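Local coordinates for protein induced by osmotic stress (Scheffersomyces stipitis, PDB 5YW4) that probably reduces carbonyl substrates such as haloketones to chiral alcohols using bound NADP(H), as a member of the NAD(P)-dependent epimerase/dehydratase family, at residues A20-K25 and A244-F249; V84-E89 and H158-Y163; T189-Y194 and G256-L261. All coordinates share one frame; numbering follows the deposited sequence.

Contact 1 of 3, residues A20-K25 and A244-F249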
loop_
_atom_site.group_PDB
_atom_site.type_symbol
_atom_site.label_atom_id
_atom_site.label_comp_id
_atom_site.label_asym_id
_atom_site.label_seq_id
_atom_site.Cartn_x
_atom_site.Cartn_y
_atom_site.Cartn_z
ATOM N N ALA A 20 -3.637 -13.097 -0.380
ATOM C CA ALA A 20 -4.888 -13.838 -0.473
ATOM C C ALA A 20 -5.409 -13.839 -1.904
ATOM O O ALA A 20 -5.975 -14.833 -2.361
ATOM C CB ALA A 20 -5.935 -13.272 0.496
ATOM N N LEU A 21 -5.213 -12.738 -2.623
ATOM C CA LEU A 21 -5.615 -12.701 -4.028
ATOM C C LEU A 21 -4.754 -13.607 -4.916
ATOM O O LEU A 21 -5.287 -14.341 -5.745
ATOM C CB LEU A 21 -5.589 -11.278 -4.583
ATOM C CG LEU A 21 -5.881 -11.171 -6.085
ATOM C CD1 LEU A 21 -7.274 -11.693 -6.422
ATOM C CD2 LEU A 21 -5.699 -9.741 -6.593
ATOM N N VAL A 22 -3.429 -13.555 -4.771
ATOM C CA VAL A 22 -2.594 -14.355 -5.670
ATOM C C VAL A 22 -2.753 -15.849 -5.389
ATOM O O VAL A 22 -2.799 -16.656 -6.315
ATOM C CB VAL A 22 -1.097 -13.943 -5.660
ATOM C CG1 VAL A 22 -0.942 -12.442 -5.967
ATOM C CG2 VAL A 22 -0.454 -14.297 -4.335
ATOM N N LEU A 23 -2.843 -16.217 -4.117
ATOM C CA LEU A 23 -3.103 -17.610 -3.762
ATOM C C LEU A 23 -4.399 -18.112 -4.397
ATOM O O LEU A 23 -4.531 -19.289 -4.724
ATOM C CB LEU A 23 -3.178 -17.775 -2.248
ATOM C CG LEU A 23 -1.856 -17.710 -1.492
ATOM C CD1 LEU A 23 -2.106 -17.902 -0.006
ATOM C CD2 LEU A 23 -0.942 -18.793 -2.009
ATOM N N SER A 24 -5.357 -17.216 -4.578
ATOM C CA SER A 24 -6.660 -17.611 -5.107
ATOM C C SER A 24 -6.591 -17.807 -6.615
ATOM O O SER A 24 -7.419 -18.507 -7.203
ATOM C CB SER A 24 -7.734 -16.578 -4.749
ATOM O OG SER A 24 -7.732 -15.489 -5.658
ATOM N N LYS A 25 -5.590 -17.192 -7.235
ATOM C CA LYS A 25 -5.385 -17.330 -8.671
ATOM C C LYS A 25 -4.540 -18.565 -9.024
ATOM O O LYS A 25 -4.296 -18.841 -10.198
ATOM C CB LYS A 25 -4.755 -16.062 -9.243
ATOM C CG LYS A 25 -5.654 -14.831 -9.162
ATOM C CD LYS A 25 -6.867 -14.991 -10.077
ATOM C CE LYS A 25 -7.884 -13.881 -9.850
ATOM N NZ LYS A 25 -9.028 -13.938 -10.804
ATOM N N ALA A 244 -4.555 -4.399 -8.717
ATOM C CA ALA A 244 -3.599 -3.592 -9.473
ATOM C C ALA A 244 -2.201 -4.192 -9.431
ATOM O O ALA A 244 -1.472 -4.144 -10.422
ATOM C CB ALA A 244 -3.576 -2.158 -8.942
ATOM N N HIS A 245 -1.818 -4.725 -8.275
ATOM C CA HIS A 245 -0.522 -5.380 -8.128
ATOM C C HIS A 245 -0.457 -6.612 -9.033
ATOM O O HIS A 245 0.574 -6.901 -9.665
ATOM C CB HIS A 245 -0.277 -5.778 -6.665
ATOM C CG HIS A 245 0.365 -4.704 -5.854
ATOM N ND1 HIS A 245 -0.311 -3.573 -5.449
ATOM C CD2 HIS A 245 1.631 -4.572 -5.391
ATOM C CE1 HIS A 245 0.511 -2.792 -4.768
ATOM N NE2 HIS A 245 1.697 -3.375 -4.718
ATOM N N LEU A 246 -1.572 -7.336 -9.089
ATOM C CA LEU A 246 -1.686 -8.517 -9.939
ATOM C C LEU A 246 -1.574 -8.101 -11.405
ATOM O O LEU A 246 -0.902 -8.746 -12.206
ATOM C CB LEU A 246 -3.031 -9.226 -9.702
ATOM C CG LEU A 246 -3.206 -10.611 -10.326
ATOM C CD1 LEU A 246 -2.252 -11.625 -9.681
ATOM C CD2 LEU A 246 -4.660 -11.113 -10.248
ATOM N N ALA A 247 -2.245 -7.018 -11.767
ATOM C CA ALA A 247 -2.194 -6.581 -13.148
ATOM C C ALA A 247 -0.792 -6.022 -13.427
ATOM O O ALA A 247 -0.307 -6.032 -14.558
ATOM C CB ALA A 247 -3.254 -5.550 -13.411
ATOM N N ALA A 248 -0.131 -5.560 -12.379
ATOM C CA ALA A 248 1.161 -4.908 -12.551
ATOM C C ALA A 248 2.226 -5.916 -12.961
ATOM O O ALA A 248 3.244 -5.532 -13.526
ATOM C CB ALA A 248 1.572 -4.191 -11.302
ATOM N N PHE A 249 1.996 -7.196 -12.673
ATOM C CA PHE A 249 2.932 -8.225 -13.136
ATOM C C PHE A 249 2.398 -9.201 -14.185
ATOM O O PHE A 249 3.181 -9.891 -14.839
ATOM C CB PHE A 249 3.612 -8.962 -11.972
ATOM C CG PHE A 249 2.731 -9.942 -11.229
ATOM C CD1 PHE A 249 2.651 -11.274 -11.627
ATOM C CD2 PHE A 249 2.052 -9.554 -10.085
ATOM C CE1 PHE A 249 1.888 -12.174 -10.923
ATOM C CE2 PHE A 249 1.286 -10.455 -9.370
ATOM C CZ PHE A 249 1.203 -11.764 -9.785
#
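The ring of Phe249 meets Val22 at its edge: Val22 CG1 lies near the ring plane, 4.4 Å from Phe249 CZ. Over one face of the same ring sits the backbone oxygen of its own helix, Leu246 O, 3.7 Å above the plane and offset toward the rim. The other flat group, the His245 imidazole, turns away from helix 13-24. Its two nitrogens are held by Thr123 OG1 and Val241 O.

Leu246 is the hub of the contact. Its CG stands anti to the backbone N (chi1 -169°), which sends the two methyls out toward helix 13-24. Each methyl has its own partners. Leu246 CD1 meets Val22 CG1 at 4.0 Å, and these two side chains run past each other in opposite directions. Leu246 CD2 touches Leu21 CD2, also at 4.0 Å, where the side chains cross at a slant.

The two helices belong to a Rossmann fold. Helix 13-24 follows the first strand, and its start carries the NADP(+)-binding residues Tyr13 and Leu14. Helix 238-250 lies beside it on the same side of the parallel sheet. The short segments come within 10.7 Å, axis to axis, at 54°. No hydrogen bond joins them.

Lys25 adds only the hydrocarbon part of its chain. Lys25 CG packs 4.0 Å from Leu246 CD2. The chain bends at chi2 (-67°) and runs on past that methyl, with the ammonium group beyond it. On the sheet, Val22 rests on Val29 of strand 28-33, while Phe249 reaches Arg119 and Val121 of strand 119-123.

Contact 2 of 3, residues V84-E89 and H158-Y163. With NAP (NADP nicotinamide-adenine-dinucleotide phosphate), chain B.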
loop_
_atom_site.group_PDB
_atom_site.type_symbol
_atom_site.label_atom_id
_atom_site.label_comp_id
_atom_site.label_asym_id
_atom_site.label_seq_id
_atom_site.Cartn_x
_atom_site.Cartn_y
_atom_site.Cartn_z
ATOM N N VAL A 84 5.610 2.519 7.535
ATOM C CA VAL A 84 4.426 3.328 7.260
ATOM C C VAL A 84 3.970 3.927 8.572
ATOM O O VAL A 84 3.008 3.469 9.184
ATOM C CB VAL A 84 3.280 2.516 6.613
ATOM C CG1 VAL A 84 2.291 3.455 5.923
ATOM C CG2 VAL A 84 3.839 1.496 5.609
ATOM N N THR A 85 4.696 4.950 9.000
ATOM C CA THR A 85 4.458 5.602 10.275
ATOM C C THR A 85 4.973 7.026 10.160
ATOM O O THR A 85 5.889 7.300 9.374
ATOM C CB THR A 85 5.229 4.904 11.402
ATOM O OG1 THR A 85 5.009 5.600 12.636
ATOM C CG2 THR A 85 6.719 4.899 11.089
ATOM N N PHE A 86 4.391 7.931 10.935
ATOM C CA PHE A 86 4.807 9.322 10.897
ATOM C C PHE A 86 5.502 9.697 12.194
ATOM O O PHE A 86 5.900 10.841 12.372
ATOM C CB PHE A 86 3.597 10.238 10.704
ATOM C CG PHE A 86 2.810 9.969 9.447
ATOM C CD1 PHE A 86 3.441 9.908 8.213
ATOM C CD2 PHE A 86 1.433 9.789 9.503
ATOM C CE1 PHE A 86 2.713 9.667 7.055
ATOM C CE2 PHE A 86 0.697 9.547 8.349
ATOM C CZ PHE A 86 1.339 9.486 7.123
ATOM N N GLU A 87 5.646 8.733 13.099
ATOM C CA GLU A 87 6.063 9.030 14.472
ATOM C C GLU A 87 7.283 8.235 14.933
ATOM O O GLU A 87 7.164 7.076 15.338
ATOM C CB GLU A 87 4.899 8.771 15.432
ATOM C CG GLU A 87 3.678 9.620 15.143
ATOM C CD GLU A 87 2.502 9.269 16.032
ATOM O OE1 GLU A 87 2.385 8.087 16.435
ATOM O OE2 GLU A 87 1.694 10.176 16.327
ATOM N N VAL A 88 8.451 8.872 14.902
ATOM C CA VAL A 88 9.694 8.190 15.241
ATOM C C VAL A 88 10.689 9.121 15.913
ATOM O O VAL A 88 10.479 10.332 15.962
ATOM C CB VAL A 88 10.356 7.610 13.984
ATOM C CG1 VAL A 88 9.446 6.558 13.346
ATOM C CG2 VAL A 88 10.694 8.729 12.996
ATOM N N GLU A 89 11.780 8.557 16.425
ATOM C CA GLU A 89 12.848 9.379 16.988
ATOM C C GLU A 89 13.782 9.897 15.901
ATOM O O GLU A 89 14.120 11.083 15.875
ATOM C CB GLU A 89 13.659 8.618 18.038
ATOM C CG GLU A 89 14.753 9.480 18.678
ATOM C CD GLU A 89 15.704 8.698 19.577
ATOM O OE1 GLU A 89 15.609 8.837 20.818
ATOM O OE2 GLU A 89 16.561 7.961 19.041
ATOM N N HIS A 158 10.816 16.276 9.755
ATOM C CA HIS A 158 9.894 15.557 10.631
ATOM C C HIS A 158 9.194 14.361 9.985
ATOM O O HIS A 158 9.321 14.126 8.782
ATOM C CB HIS A 158 8.889 16.513 11.263
ATOM C CG HIS A 158 7.935 17.118 10.292
ATOM N ND1 HIS A 158 6.774 16.484 9.900
ATOM C CD2 HIS A 158 7.949 18.312 9.653
ATOM C CE1 HIS A 158 6.118 17.256 9.051
ATOM N NE2 HIS A 158 6.805 18.375 8.890
ATOM N N GLY A 159 8.449 13.628 10.806
ATOM C CA GLY A 159 7.923 12.315 10.471
ATOM C C GLY A 159 7.081 12.169 9.219
ATOM O O GLY A 159 7.236 11.200 8.464
ATOM N N VAL A 160 6.182 13.115 8.990
ATOM C CA VAL A 160 5.322 13.043 7.819
ATOM C C VAL A 160 6.121 13.270 6.540
ATOM O O VAL A 160 5.922 12.569 5.544
ATOM C CB VAL A 160 4.160 14.056 7.902
ATOM C CG1 VAL A 160 3.309 14.001 6.640
ATOM C CG2 VAL A 160 3.314 13.785 9.137
ATOM N N LEU A 161 7.015 14.255 6.571
ATOM C CA LEU A 161 7.825 14.580 5.407
ATOM C C LEU A 161 8.839 13.483 5.161
ATOM O O LEU A 161 9.258 13.287 4.043
ATOM C CB LEU A 161 8.545 15.931 5.568
ATOM C CG LEU A 161 7.667 17.188 5.514
ATOM C CD1 LEU A 161 8.506 18.482 5.508
ATOM C CD2 LEU A 161 6.723 17.136 4.299
ATOM N N ALA A 162 9.253 12.795 6.213
ATOM C CA ALA A 162 10.144 11.660 6.046
ATOM C C ALA A 162 9.447 10.569 5.234
ATOM O O ALA A 162 10.003 10.090 4.254
ATOM C CB ALA A 162 10.612 11.136 7.390
ATOM N N TYR A 163 8.209 10.213 5.614
ATOM C CA TYR A 163 7.419 9.229 4.850
ATOM C C TYR A 163 7.198 9.645 3.390
ATOM O O TYR A 163 7.266 8.817 2.482
ATOM C CB TYR A 163 6.071 8.904 5.508
ATOM C CG TYR A 163 5.249 7.908 4.687
ATOM C CD1 TYR A 163 5.585 6.560 4.667
ATOM C CD2 TYR A 163 4.184 8.327 3.895
ATOM C CE1 TYR A 163 4.872 5.650 3.907
ATOM C CE2 TYR A 163 3.454 7.419 3.130
ATOM C CZ TYR A 163 3.808 6.082 3.145
ATOM O OH TYR A 163 3.120 5.161 2.414
HETATM P PA NAP B . 1.618 -1.599 6.987
HETATM O O1A NAP B . 0.317 -2.319 7.252
HETATM O O2A NAP B . 2.281 -0.808 8.090
HETATM O O5B NAP B . 2.681 -2.669 6.425
HETATM C C5B NAP B . 4.077 -2.496 6.661
HETATM C C4B NAP B . 4.764 -3.854 6.704
HETATM O O4B NAP B . 6.133 -3.724 6.309
HETATM C C3B NAP B . 4.737 -4.450 8.104
HETATM O O3B NAP B . 4.023 -5.690 8.112
HETATM C C2B NAP B . 6.184 -4.661 8.504
HETATM O O2B NAP B . 6.437 -6.035 8.779
HETATM C C1B NAP B . 7.026 -4.182 7.330
HETATM N N9A NAP B . 7.921 -3.079 7.759
HETATM C C8A NAP B . 7.530 -1.826 8.067
HETATM N N7A NAP B . 8.597 -1.065 8.421
HETATM C C5A NAP B . 9.697 -1.837 8.341
HETATM C C6A NAP B . 11.148 -1.659 8.578
HETATM N N6A NAP B . 11.653 -0.468 8.983
HETATM N N1A NAP B . 11.953 -2.727 8.376
HETATM C C2A NAP B . 11.474 -3.920 7.973
HETATM N N3A NAP B . 10.167 -4.144 7.743
HETATM C C4A NAP B . 9.245 -3.164 7.905
HETATM O O3 NAP B . 1.404 -0.621 5.726
HETATM P PN NAP B . 0.269 -0.938 4.628
HETATM O O1N NAP B . -0.942 -0.092 4.944
HETATM O O2N NAP B . 0.131 -2.437 4.511
HETATM O O5D NAP B . 0.929 -0.385 3.268
HETATM C C5D NAP B . 1.671 -1.256 2.418
HETATM C C4D NAP B . 2.716 -0.460 1.645
HETATM O O4D NAP B . 2.085 0.308 0.614
HETATM C C3D NAP B . 3.471 0.505 2.546
HETATM O O3D NAP B . 4.855 0.149 2.622
HETATM C C2D NAP B . 3.305 1.880 1.932
HETATM O O2D NAP B . 4.577 2.441 1.591
HETATM C C1D NAP B . 2.449 1.690 0.687
HETATM N N1N NAP B . 1.249 2.525 0.762
HETATM C C2N NAP B . 0.471 2.471 1.852
HETATM C C3N NAP B . -0.673 3.254 1.945
HETATM C C7N NAP B . -1.537 3.188 3.169
HETATM O O7N NAP B . -1.878 4.223 3.717
HETATM N N7N NAP B . -1.912 1.994 3.627
HETATM C C4N NAP B . -1.009 4.098 0.896
HETATM C C5N NAP B . -0.189 4.135 -0.221
HETATM C C6N NAP B . 0.945 3.332 -0.264
HETATM P P2B NAP B . 6.317 -6.603 10.282
HETATM O O1X NAP B . 7.210 -7.821 10.282
HETATM O O2X NAP B . 6.816 -5.466 11.141
HETATM O O3X NAP B . 4.847 -6.907 10.440
#
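Gly159 packs its bare CA against the backbone oxygen of Phe86. Gly159 CA to Phe86 O is 3.1 Å, a CA-H...O contact with 159° at the hydrogen. A CB on Gly159 would run into that oxygen, so a residue without a side chain suits this first turn of helix 159-181.

Phe86 and Tyr163 form an offset edge-to-face pair, with the edge of Phe86 leading. The ring centroids are 5.7 Å apart and the planes stand at 81°. The closest atoms are Phe86 CE1 and Tyr163 CD2, at 3.7 Å. Val160 CG2 packs on the root of the ring, 3.9 Å from Phe86 CG.

Tyr163 and Lys167 have the spacing of the YxxxK motif of short-chain dehydrogenases, and both bind NADP(+) here. Tyr163 CG is anti to the backbone N (chi1 179°), and the ring reaches out along Val84 to the cofactor. Tyr163 OH takes a weak hydrogen bond from NAP O2D at 3.2 Å.

Val84 lies alongside the ring and touches both it and the cofactor. Val84 CG1 lies 3.9 Å from Tyr163 CE1, and Val84 CG2 comes to 3.2 Å from NAP O3. Farther along the loop, Thr85 OG1 accepts from Glu87 N in an ST turn.

Contact 3 of 3, residues T189-Y194 and G256-L261. With NAP (NADP nicotinamide-adenine-dinucleotide phosphate), chain B.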
loop_
_atom_site.group_PDB
_atom_site.type_symbol
_atom_site.label_atom_id
_atom_site.label_comp_id
_atom_site.label_asym_id
_atom_site.label_seq_id
_atom_site.Cartn_x
_atom_site.Cartn_y
_atom_site.Cartn_z
ATOM N N THR A 189 5.453 0.099 -10.902
ATOM C CA THR A 189 5.167 0.581 -9.557
ATOM C C THR A 189 3.673 0.757 -9.376
ATOM O O THR A 189 2.956 1.067 -10.332
ATOM C CB THR A 189 5.864 1.941 -9.248
ATOM O OG1 THR A 189 5.200 3.004 -9.948
ATOM C CG2 THR A 189 7.341 1.904 -9.644
ATOM N N VAL A 190 3.194 0.535 -8.159
ATOM C CA VAL A 190 1.808 0.871 -7.849
ATOM C C VAL A 190 1.828 2.046 -6.863
ATOM O O VAL A 190 2.531 2.009 -5.847
ATOM C CB VAL A 190 1.022 -0.310 -7.271
ATOM C CG1 VAL A 190 -0.428 0.100 -6.997
ATOM C CG2 VAL A 190 1.074 -1.537 -8.211
ATOM N N ASN A 191 1.077 3.092 -7.179
ATOM C CA ASN A 191 1.079 4.317 -6.364
ATOM C C ASN A 191 -0.340 4.596 -5.826
ATOM O O ASN A 191 -1.176 5.189 -6.517
ATOM C CB ASN A 191 1.586 5.497 -7.200
ATOM C CG ASN A 191 2.989 5.253 -7.775
ATOM O OD1 ASN A 191 3.199 4.345 -8.580
ATOM N ND2 ASN A 191 3.944 6.058 -7.348
ATOM N N PRO A 192 -0.628 4.141 -4.604
ATOM C CA PRO A 192 -1.991 4.363 -4.120
ATOM C C PRO A 192 -2.120 5.571 -3.196
ATOM O O PRO A 192 -1.148 6.093 -2.648
ATOM C CB PRO A 192 -2.301 3.075 -3.353
ATOM C CG PRO A 192 -0.935 2.475 -2.999
ATOM C CD PRO A 192 0.149 3.330 -3.659
ATOM N N VAL A 193 -3.360 6.010 -3.051
ATOM C CA VAL A 193 -3.733 7.005 -2.062
ATOM C C VAL A 193 -4.077 6.271 -0.743
ATOM O O VAL A 193 -3.677 5.112 -0.554
ATOM C CB VAL A 193 -4.878 7.875 -2.619
ATOM C CG1 VAL A 193 -4.415 8.534 -3.923
ATOM C CG2 VAL A 193 -6.117 7.036 -2.910
ATOM N N TYR A 194 -4.768 6.933 0.176
ATOM C CA TYR A 194 -5.274 6.259 1.384
ATOM C C TYR A 194 -5.966 4.921 1.079
ATOM O O TYR A 194 -6.893 4.865 0.260
ATOM C CB TYR A 194 -6.261 7.164 2.129
ATOM C CG TYR A 194 -5.607 8.290 2.870
ATOM C CD1 TYR A 194 -4.488 8.069 3.656
ATOM C CD2 TYR A 194 -6.096 9.580 2.777
ATOM C CE1 TYR A 194 -3.878 9.104 4.335
ATOM C CE2 TYR A 194 -5.491 10.623 3.451
ATOM C CZ TYR A 194 -4.388 10.377 4.229
ATOM O OH TYR A 194 -3.789 11.413 4.897
ATOM N N GLY A 256 7.110 -1.250 -17.162
ATOM C CA GLY A 256 7.714 0.071 -17.159
ATOM C C GLY A 256 6.747 1.188 -16.804
ATOM O O GLY A 256 7.033 2.352 -17.037
ATOM N N GLU A 257 5.605 0.833 -16.218
ATOM C CA GLU A 257 4.593 1.821 -15.864
ATOM C C GLU A 257 4.492 2.102 -14.373
ATOM O O GLU A 257 4.661 1.205 -13.530
ATOM C CB GLU A 257 3.207 1.382 -16.356
ATOM C CG GLU A 257 3.156 0.916 -17.789
ATOM C CD GLU A 257 2.904 2.046 -18.776
ATOM O OE1 GLU A 257 2.882 3.228 -18.354
ATOM O OE2 GLU A 257 2.719 1.749 -19.981
ATOM N N ARG A 258 4.204 3.372 -14.078
ATOM C CA ARG A 258 3.631 3.798 -12.820
ATOM C C ARG A 258 2.098 3.779 -12.906
ATOM O O ARG A 258 1.506 4.242 -13.888
ATOM C CB ARG A 258 4.086 5.217 -12.495
ATOM C CG ARG A 258 5.548 5.367 -12.122
ATOM C CD ARG A 258 5.865 6.833 -12.024
ATOM N NE ARG A 258 5.874 7.345 -10.661
ATOM C CZ ARG A 258 5.620 8.615 -10.344
ATOM N NH1 ARG A 258 5.288 9.482 -11.285
ATOM N NH2 ARG A 258 5.700 9.021 -9.089
ATOM N N LEU A 259 1.459 3.270 -11.859
ATOM C CA LEU A 259 0.005 3.126 -11.821
ATOM C C LEU A 259 -0.574 3.944 -10.662
ATOM O O LEU A 259 -0.340 3.632 -9.496
ATOM C CB LEU A 259 -0.363 1.650 -11.628
ATOM C CG LEU A 259 0.271 0.627 -12.569
ATOM C CD1 LEU A 259 0.152 -0.791 -12.008
ATOM C CD2 LEU A 259 -0.334 0.709 -13.959
ATOM N N LEU A 260 -1.313 5.000 -10.973
ATOM C CA LEU A 260 -1.916 5.835 -9.928
ATOM C C LEU A 260 -3.250 5.201 -9.493
ATOM O O LEU A 260 -4.149 5.060 -10.311
ATOM C CB LEU A 260 -2.114 7.252 -10.477
ATOM C CG LEU A 260 -2.903 8.297 -9.689
ATOM C CD1 LEU A 260 -2.315 8.538 -8.309
ATOM C CD2 LEU A 260 -2.960 9.579 -10.497
ATOM N N LEU A 261 -3.345 4.777 -8.230
ATOM C CA LEU A 261 -4.530 4.086 -7.716
ATOM C C LEU A 261 -5.297 5.030 -6.794
ATOM O O LEU A 261 -4.969 5.179 -5.610
ATOM C CB LEU A 261 -4.159 2.789 -6.986
ATOM C CG LEU A 261 -4.020 1.461 -7.766
ATOM C CD1 LEU A 261 -5.399 0.779 -7.938
ATOM C CD2 LEU A 261 -3.351 1.639 -9.127
HETATM P PA NAP B . 1.618 -1.599 6.987
HETATM O O1A NAP B . 0.317 -2.319 7.252
HETATM O O2A NAP B . 2.281 -0.808 8.090
HETATM O O5B NAP B . 2.681 -2.669 6.425
HETATM C C5B NAP B . 4.077 -2.496 6.661
HETATM C C4B NAP B . 4.764 -3.854 6.704
HETATM O O4B NAP B . 6.133 -3.724 6.309
HETATM C C3B NAP B . 4.737 -4.450 8.104
HETATM O O3B NAP B . 4.023 -5.690 8.112
HETATM C C2B NAP B . 6.184 -4.661 8.504
HETATM O O2B NAP B . 6.437 -6.035 8.779
HETATM C C1B NAP B . 7.026 -4.182 7.330
HETATM N N9A NAP B . 7.921 -3.079 7.759
HETATM C C8A NAP B . 7.530 -1.826 8.067
HETATM N N7A NAP B . 8.597 -1.065 8.421
HETATM C C5A NAP B . 9.697 -1.837 8.341
HETATM C C6A NAP B . 11.148 -1.659 8.578
HETATM N N6A NAP B . 11.653 -0.468 8.983
HETATM N N1A NAP B . 11.953 -2.727 8.376
HETATM C C2A NAP B . 11.474 -3.920 7.973
HETATM N N3A NAP B . 10.167 -4.144 7.743
HETATM C C4A NAP B . 9.245 -3.164 7.905
HETATM O O3 NAP B . 1.404 -0.621 5.726
HETATM P PN NAP B . 0.269 -0.938 4.628
HETATM O O1N NAP B . -0.942 -0.092 4.944
HETATM O O2N NAP B . 0.131 -2.437 4.511
HETATM O O5D NAP B . 0.929 -0.385 3.268
HETATM C C5D NAP B . 1.671 -1.256 2.418
HETATM C C4D NAP B . 2.716 -0.460 1.645
HETATM O O4D NAP B . 2.085 0.308 0.614
HETATM C C3D NAP B . 3.471 0.505 2.546
HETATM O O3D NAP B . 4.855 0.149 2.622
HETATM C C2D NAP B . 3.305 1.880 1.932
HETATM O O2D NAP B . 4.577 2.441 1.591
HETATM C C1D NAP B . 2.449 1.690 0.687
HETATM N N1N NAP B . 1.249 2.525 0.762
HETATM C C2N NAP B . 0.471 2.471 1.852
HETATM C C3N NAP B . -0.673 3.254 1.945
HETATM C C7N NAP B . -1.537 3.188 3.169
HETATM O O7N NAP B . -1.878 4.223 3.717
HETATM N N7N NAP B . -1.912 1.994 3.627
HETATM C C4N NAP B . -1.009 4.098 0.896
HETATM C C5N NAP B . -0.189 4.135 -0.221
HETATM C C6N NAP B . 0.945 3.332 -0.264
HETATM P P2B NAP B . 6.317 -6.603 10.282
HETATM O O1X NAP B . 7.210 -7.821 10.282
HETATM O O2X NAP B . 6.816 -5.466 11.141
HETATM O O3X NAP B . 4.847 -6.907 10.440
#
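Backbone hydrogen bonds join Thr189-Pro192 and Arg258-Leu261 as parallel strands. Five alternate, from Thr189 N to Glu257 O up to Val193 N to Leu261 O. The straightest is Leu261 N to Asn191 O, 2.8 Å, with 179° at the hydrogen, although the donor sits above the carbonyl plane.

Polar side chains share one face. Thr189 OG1 is 2.8 Å from Asn191 OD1 and 3.2 Å from Arg258 CG. The Asn191 amide and the Arg258 guanidinium stand at 87°. Glu171 ties this group together: OE1 bonds Asn191 ND2, and OE2 meets both Thr189 OG1 and Arg258 NE, the latter in a salt bridge. Arg258 NH1 also bonds Ser146 O. A leucine in place of Asn191 would probably leave Glu171 OE1 without its amide donor.

Apolar contacts fill the other face. Val190 CG1 meets Leu261 CG at 3.9 Å, and Val190 CG2 meets Leu259 CD1.

Cofactor contacts come at the C-terminal end of the strand. Pro192 CG lies 3.3 Å from NAP C5N, and Val193 O lies 3.2 Å from NAP C4N.

Strand 258-261 is one of the two edge strands of the seven-stranded sheet; strand 119-123 flanks strand 186-192, and helix 238-250 packs on the apolar face.

Overall arrangement
Contacts 1 and 3 are buried, while contact 2 lies at the surface, on the other side of the chain's centre from contact 1. Contacts 1 and 3 touch directly. Helix 238-250 of contact 1 packs on the sheet of contact 3, with Ala244 against Leu261 and His245 against Val190. Helix 159-181 of contact 2 leads into strand 186-192 of contact 3. Their nearest atoms are about 6 Å apart, and both reach NADP. Chemistry follows place. Helix on helix is purely apolar in contact 1. Loop on helix uses aromatic and CA-H...O contacts in contact 2. In contact 3 strand on strand uses backbone hydrogen bonds, with polar side chains on one face and apolar on the other.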